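Local structure of uncharacterized protein (Corynebacterium diphtheriae NCTC 13129, 3B4Q) at residues 43-48 / 72-77. The protein is of unknown function but forms a small all-helical domain of the resuscitation-promoting factor Rpf1 C-terminal family. Sequence-based numbering, arbitrary orientation.
Sequences AVDALY and ANRTNF
In this small helical domain, Val44 and Phe77 join the N-terminal half of helix 39-56 to the loop that links helix 64-72 with helix 77-83. The loop turns over the helix at Val44, whose CA lies 5.7 Å from that of Phe77. A compact, branched valine suits the place, because its two methyls meet the turning backbone at several points. With CG1 anti to the backbone N (chi1 168°), CG2 lies beside that N and anti to the carbonyl carbon; it packs 3.7 Å from Phe77 CA and equally close to Asn73 O, while CG1 reaches the carbonyl oxygens of Asn73 and Arg74. Phe77, the first residue of helix 77-83, holds CG anti to its backbone N (chi1 -174°); the ring beyond it meets Ala43, Val44 and Leu47 of helix 39-56. Ring atom CD1 lies 3.6 Å from Ala43 CB, whose small methyl lets the ring come close to the helix. Val44 N approaches the ring edge in its plane, and Leu47 CD2 meets CZ at 3.9 Å, the leucine crossing the phenylalanine at about a right angle. Val25 of helix 19-35 and Pro10 add to the surroundings of this buried ring. Asn76 caps the new helix through OD1 to Gly79 N, and Glu40 accepts a hydrogen bond from Phe77 N. On the more open flank, Asp45 and Arg74 carry opposite charges but stop short of a salt bridge, their carboxylate and guanidinium planes 54° apart. Asp45 OD1 is also hydrogen-bonded to Tyr70 OH, and a second water donates to Asp45 OD2 and accepts only a weak bond from Arg74 NH2. The main link is one water, lying in the guanidinium plane, that donates to Asp45 OD1 and Arg74 O, both at 2.7 Å, and accepts from Arg74 NE at 2.9 Å.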
ATOM      1  N   ALA A  43       1.653   4.225  -4.409  1.00 10.64           N
ATOM      2  CA  ALA A  43       0.963   3.747  -3.208  1.00 10.93           C
ATOM      3  C   ALA A  43       1.370   2.312  -2.820  1.00 11.04           C
ATOM      4  O   ALA A  43       1.541   1.992  -1.627  1.00 10.39           O
ATOM      5  CB  ALA A  43      -0.553   3.854  -3.386  1.00 11.57           C
ATOM      6  N   VAL A  44       1.506   1.430  -3.800  1.00 10.96           N
ATOM      7  CA  VAL A  44       2.028   0.089  -3.519  1.00 11.48           C
ATOM      8  C   VAL A  44       3.431   0.187  -2.882  1.00 11.64           C
ATOM      9  O   VAL A  44       3.702  -0.431  -1.840  1.00 11.52           O
ATOM     10  CB  VAL A  44       2.057  -0.803  -4.808  1.00 11.91           C
ATOM     11  CG1 VAL A  44       2.894  -2.089  -4.558  1.00 14.12           C
ATOM     12  CG2 VAL A  44       0.610  -1.100  -5.288  1.00 13.20           C
ATOM     13  N   ASP A  45       4.323   0.981  -3.489  1.00 11.40           N
ATOM     14  CA  ASP A  45       5.688   1.135  -2.917  1.00 12.39           C
ATOM     15  C   ASP A  45       5.654   1.676  -1.464  1.00 12.34           C
ATOM     16  O   ASP A  45       6.377   1.182  -0.588  1.00 12.67           O
ATOM     17  CB  ASP A  45       6.529   2.054  -3.778  1.00 12.87           C
ATOM     18  CG  ASP A  45       6.901   1.442  -5.146  1.00 18.25           C
ATOM     19  OD1 ASP A  45       6.708   0.211  -5.357  1.00 20.55           O
ATOM     20  OD2 ASP A  45       7.415   2.219  -6.015  1.00 21.15           O
ATOM     21  N   ALA A  46       4.850   2.714  -1.230  1.00 11.30           N
ATOM     22  CA  ALA A  46       4.751   3.344   0.104  1.00 12.45           C
ATOM     23  C   ALA A  46       4.208   2.342   1.135  1.00 11.89           C
ATOM     24  O   ALA A  46       4.724   2.248   2.264  1.00 12.83           O
ATOM     25  CB  ALA A  46       3.878   4.585   0.044  1.00 13.13           C
ATOM     26  N   LEU A  47       3.188   1.565   0.760  1.00 11.26           N
ATOM     27  CA  LEU A  47       2.622   0.631   1.712  1.00 12.10           C
ATOM     28  C   LEU A  47       3.592  -0.552   1.959  1.00 12.29           C
ATOM     29  O   LEU A  47       3.783  -1.005   3.107  1.00 12.43           O
ATOM     30  CB  LEU A  47       1.263   0.146   1.213  1.00 11.58           C
ATOM     31  CG  LEU A  47       0.500  -0.847   2.113  1.00 12.64           C
ATOM     32  CD1 LEU A  47       0.496  -0.310   3.582  1.00 12.85           C
ATOM     33  CD2 LEU A  47      -0.856  -1.074   1.565  1.00 13.79           C
ATOM     34  N   TYR A  48       4.224  -1.046   0.897  1.00 12.69           N
ATOM     35  CA  TYR A  48       5.202  -2.093   1.082  1.00 13.85           C
ATOM     36  C   TYR A  48       6.303  -1.588   2.037  1.00 14.72           C
ATOM     37  O   TYR A  48       6.735  -2.281   2.973  1.00 14.05           O
ATOM     38  CB  TYR A  48       5.787  -2.498  -0.266  1.00 15.36           C
ATOM     39  CG  TYR A  48       6.807  -3.615  -0.180  1.00 18.55           C
ATOM     40  CD1 TYR A  48       6.455  -4.830   0.390  1.00 19.10           C
ATOM     41  CD2 TYR A  48       8.093  -3.457  -0.662  1.00 21.29           C
ATOM     42  CE1 TYR A  48       7.338  -5.882   0.485  1.00 22.27           C
ATOM     43  CE2 TYR A  48       9.012  -4.525  -0.574  1.00 21.04           C
ATOM     44  CZ  TYR A  48       8.600  -5.721   0.014  1.00 20.07           C
ATOM     45  OH  TYR A  48       9.434  -6.802   0.143  1.00 23.67           O
ATOM     46  N   ALA A  72       4.108  -9.475  -7.356  1.00 13.50           N
ATOM     47  CA  ALA A  72       2.978  -9.892  -8.172  1.00 15.65           C
ATOM     48  C   ALA A  72       1.960  -8.782  -8.406  1.00 15.17           C
ATOM     49  O   ALA A  72       1.032  -8.963  -9.175  1.00 16.48           O
ATOM     50  CB  ALA A  72       2.315 -11.121  -7.579  1.00 14.97           C
ATOM     51  N   ASN A  73       2.074  -7.654  -7.689  1.00 15.33           N
ATOM     52  CA  ASN A  73       1.086  -6.596  -7.766  1.00 14.65           C
ATOM     53  C   ASN A  73       1.691  -5.200  -7.778  1.00 15.14           C
ATOM     54  O   ASN A  73       1.167  -4.281  -7.124  1.00 16.05           O
ATOM     55  CB  ASN A  73       0.150  -6.728  -6.550  1.00 14.55           C
ATOM     56  CG  ASN A  73      -0.682  -7.980  -6.600  1.00 16.37           C
ATOM     57  OD1 ASN A  73      -1.705  -8.049  -7.311  1.00 17.45           O
ATOM     58  ND2 ASN A  73      -0.258  -8.978  -5.851  1.00 15.82           N
ATOM     59  N   ARG A  74       2.752  -5.012  -8.550  1.00 15.64           N
ATOM     60  CA  ARG A  74       3.531  -3.774  -8.471  1.00 17.10           C
ATOM     61  C   ARG A  74       2.701  -2.563  -8.899  1.00 18.35           C
ATOM     62  O   ARG A  74       2.949  -1.475  -8.414  1.00 18.79           O
ATOM     63  CB  ARG A  74       4.816  -3.880  -9.319  1.00 17.42           C
ATOM     64  CG  ARG A  74       5.813  -4.900  -8.793  1.00 18.75           C
ATOM     65  CD  ARG A  74       6.556  -4.381  -7.562  1.00 24.11           C
ATOM     66  NE  ARG A  74       7.222  -3.095  -7.809  1.00 29.25           N
ATOM     67  CZ  ARG A  74       8.494  -2.975  -8.192  1.00 30.33           C
ATOM     68  NH1 ARG A  74       9.252  -4.064  -8.375  1.00 32.87           N
ATOM     69  NH2 ARG A  74       9.008  -1.758  -8.403  1.00 34.67           N
ATOM     70  N   THR A  75       1.728  -2.751  -9.796  1.00 18.73           N
ATOM     71  CA  THR A  75       1.003  -1.609 -10.386  1.00 21.02           C
ATOM     72  C   THR A  75      -0.470  -1.666 -10.042  1.00 19.68           C
ATOM     73  O   THR A  75      -1.269  -0.837 -10.494  1.00 21.93           O
ATOM     74  CB  THR A  75       1.158  -1.528 -11.947  1.00 22.34           C
ATOM     75  OG1 THR A  75       0.383  -2.568 -12.545  1.00 25.73           O
ATOM     76  CG2 THR A  75       2.588  -1.684 -12.363  1.00 24.57           C
ATOM     77  N   ASN A  76      -0.837  -2.652  -9.226  1.00 17.65           N
ATOM     78  CA  ASN A  76      -2.226  -2.927  -8.970  1.00 16.59           C
ATOM     79  C   ASN A  76      -2.502  -2.752  -7.470  1.00 14.77           C
ATOM     80  O   ASN A  76      -2.294  -3.683  -6.671  1.00 15.35           O
ATOM     81  CB  ASN A  76      -2.552  -4.363  -9.439  1.00 17.88           C
ATOM     82  CG  ASN A  76      -3.963  -4.800  -9.104  1.00 19.81           C
ATOM     83  OD1 ASN A  76      -4.810  -4.032  -8.575  1.00 20.10           O
ATOM     84  ND2 ASN A  76      -4.234  -6.092  -9.400  1.00 22.41           N
ATOM     85  N   PHE A  77      -2.926  -1.539  -7.095  1.00 13.19           N
ATOM     86  CA  PHE A  77      -3.052  -1.241  -5.659  1.00 11.14           C
ATOM     87  C   PHE A  77      -4.076  -2.142  -4.948  1.00 11.55           C
ATOM     88  O   PHE A  77      -3.799  -2.728  -3.882  1.00 10.63           O
ATOM     89  CB  PHE A  77      -3.294   0.230  -5.320  1.00 10.58           C
ATOM     90  CG  PHE A  77      -3.254   0.456  -3.846  1.00 10.93           C
ATOM     91  CD1 PHE A  77      -2.018   0.563  -3.177  1.00 11.48           C
ATOM     92  CD2 PHE A  77      -4.425   0.409  -3.092  1.00 13.23           C
ATOM     93  CE1 PHE A  77      -1.979   0.702  -1.814  1.00 13.02           C
ATOM     94  CE2 PHE A  77      -4.396   0.540  -1.708  1.00 11.46           C
ATOM     95  CZ  PHE A  77      -3.165   0.686  -1.068  1.00 11.05           C
TER
HETATM   96  O   HOH W   1       5.438  -0.774  -7.558  1.00 28.33           O
HETATM   97  O   HOH W   2       9.008   1.125  -7.901  1.00 44.73           O